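Side-chain contact in type 6 secretion amidase effector 2 (Salmonella typhi, PDB 6WIN), which is an antibacterial type VI secretion toxin, an amidase that probably cleaves amide bonds in the peptidoglycan of target cells: residues 105-109 with 110-114. Sequence-based numbering, arbitrary orientation.
Sequences IRKLH and NGSVR
The guanidinium of Arg106 has Leu108 CD2 3.7 Å above one face, displaced toward the edge of the group, just where the chain leaves strand 101-106, an outermost strand of the antiparallel sheet, and enters a type II beta turn from Leu108 to Gly111. The other two flat groups, the His109 imidazole and the Asn110 amide, belong to the consecutive central residues of that turn, and their side chains leave the backbone along CA-CB bonds that lead away from the rest of it. The arrangement is consistent with a general principle, that a lysine can brace a turn whose own closing bond is slight: the N-H of Gly111 makes only a weak hydrogen bond to Leu108 O, 3.3 Å from its N and bent to 130° at the hydrogen. Asn110, third in the turn, has the positive phi expected at that position of a type II turn.

Lys107 carries the local contact. Its CG stands anti to the backbone N (chi1 -170°), and further bends at chi2 and chi4 carry the chain forward alongside the turn. NZ thereby meets Leu108 O at 2.9 Å, nearly in line with the C=O bond (162°), and this carbonyl oxygen takes two N-H donors, one short and one weak. The ammonium also forms a salt bridge with Glu127, whose carboxylate is hydrogen-bonded to Ser112 OG as well; this acid therefore ties both ends of the turn region together and would probably stabilise the lysine's charge. Two waters complete the bridging. One accepts from Lys107 NZ and from Asn110 N (2.8 Å), linking the lysine to the turn's backbone, while the other accepts from Lys107 NZ at 2.7 Å and donates its own hydrogen to Ser112 OG at 2.8 Å.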
loop_
_atom_site.group_PDB
_atom_site.type_symbol
_atom_site.label_atom_id
_atom_site.label_comp_id
_atom_site.label_asym_id
_atom_site.label_seq_id
_atom_site.Cartn_x
_atom_site.Cartn_y
_atom_site.Cartn_z
ATOM N N ILE A 105 -5.670 8.135 4.176
ATOM C CA ILE A 105 -5.242 8.517 2.839
ATOM C C ILE A 105 -6.492 8.929 2.072
ATOM O O ILE A 105 -7.395 8.110 1.865
ATOM C CB ILE A 105 -4.497 7.370 2.140
ATOM C CG1 ILE A 105 -3.343 6.878 3.024
ATOM C CG2 ILE A 105 -4.009 7.796 0.758
ATOM C CD1 ILE A 105 -2.396 5.892 2.324
ATOM N N ARG A 106 -6.557 10.200 1.683
ATOM C CA ARG A 106 -7.752 10.755 1.069
ATOM C C ARG A 106 -7.814 10.507 -0.434
ATOM O O ARG A 106 -6.795 10.429 -1.124
ATOM C CB ARG A 106 -7.830 12.255 1.316
ATOM C CG ARG A 106 -7.519 12.651 2.735
ATOM C CD ARG A 106 -8.356 13.817 3.137
ATOM N NE ARG A 106 -8.437 14.852 2.097
ATOM C CZ ARG A 106 -7.398 15.549 1.642
ATOM N NH1 ARG A 106 -7.584 16.468 0.699
ATOM N NH2 ARG A 106 -6.179 15.334 2.132
ATOM N N LYS A 107 -9.040 10.393 -0.930
ATOM C CA LYS A 107 -9.307 10.617 -2.339
ATOM C C LYS A 107 -9.219 12.115 -2.600
ATOM O O LYS A 107 -9.948 12.906 -1.992
ATOM C CB LYS A 107 -10.679 10.068 -2.718
ATOM C CG LYS A 107 -10.939 10.043 -4.231
ATOM C CD LYS A 107 -12.020 11.035 -4.609
ATOM C CE LYS A 107 -12.288 11.017 -6.120
ATOM N NZ LYS A 107 -11.143 11.613 -6.894
ATOM N N LEU A 108 -8.278 12.508 -3.443
ATOM C CA LEU A 108 -8.010 13.908 -3.716
ATOM C C LEU A 108 -8.943 14.423 -4.809
ATOM O O LEU A 108 -9.443 13.661 -5.639
ATOM C CB LEU A 108 -6.548 14.081 -4.135
ATOM C CG LEU A 108 -5.559 13.428 -3.170
ATOM C CD1 LEU A 108 -4.128 13.622 -3.641
ATOM C CD2 LEU A 108 -5.760 14.008 -1.776
ATOM N N HIS A 109 -9.179 15.734 -4.800
ATOM C CA HIS A 109 -9.899 16.360 -5.901
ATOM C C HIS A 109 -9.129 16.153 -7.203
ATOM O O HIS A 109 -7.935 16.455 -7.287
ATOM C CB HIS A 109 -10.088 17.850 -5.624
ATOM C CG HIS A 109 -11.079 18.144 -4.542
ATOM N ND1 HIS A 109 -12.419 17.832 -4.652
ATOM C CD2 HIS A 109 -10.928 18.726 -3.330
ATOM C CE1 HIS A 109 -13.050 18.212 -3.556
ATOM N NE2 HIS A 109 -12.169 18.756 -2.737
ATOM N N ASN A 110 -9.812 15.616 -8.215
ATOM C CA ASN A 110 -9.198 15.348 -9.522
ATOM C C ASN A 110 -7.883 14.579 -9.369
ATOM O O ASN A 110 -6.872 14.897 -10.001
ATOM C CB ASN A 110 -8.991 16.653 -10.304
ATOM C CG ASN A 110 -8.736 16.426 -11.795
ATOM O OD1 ASN A 110 -8.735 15.293 -12.284
ATOM N ND2 ASN A 110 -8.512 17.516 -12.522
ATOM N N GLY A 111 -7.893 13.560 -8.510
ATOM C CA GLY A 111 -6.712 12.766 -8.216
ATOM C C GLY A 111 -6.597 11.468 -8.980
ATOM O O GLY A 111 -5.740 10.642 -8.646
ATOM N N SER A 112 -7.423 11.260 -10.001
ATOM C CA SER A 112 -7.426 10.002 -10.732
ATOM C C SER A 112 -6.161 9.870 -11.570
ATOM O O SER A 112 -5.424 10.840 -11.795
ATOM C CB SER A 112 -8.668 9.901 -11.619
ATOM O OG SER A 112 -9.850 9.855 -10.828
ATOM N N VAL A 113 -5.914 8.638 -12.025
ATOM C CA VAL A 113 -4.711 8.335 -12.788
ATOM C C VAL A 113 -4.652 9.202 -14.047
ATOM O O VAL A 113 -5.669 9.459 -14.705
ATOM C CB VAL A 113 -4.670 6.828 -13.115
ATOM C CG1 VAL A 113 -5.723 6.452 -14.175
ATOM C CG2 VAL A 113 -3.299 6.421 -13.585
ATOM N N ARG A 114 -3.450 9.682 -14.366
ATOM C CA ARG A 114 -3.204 10.464 -15.569
ATOM C C ARG A 114 -2.811 9.548 -16.732
ATOM O O ARG A 114 -2.567 8.352 -16.557
ATOM C CB ARG A 114 -2.113 11.508 -15.311
ATOM C CG ARG A 114 -2.274 12.298 -13.986
ATOM C CD ARG A 114 -1.109 13.269 -13.776
ATOM N NE ARG A 114 -0.039 12.718 -12.939
ATOM C CZ ARG A 114 0.748 13.443 -12.146
ATOM N NH1 ARG A 114 1.701 12.856 -11.431
ATOM N NH2 ARG A 114 0.590 14.762 -12.082
HETATM O O HOH W 1 -12.159 14.199 -7.944
HETATM O O HOH W 2 -11.038 12.033 -9.591
#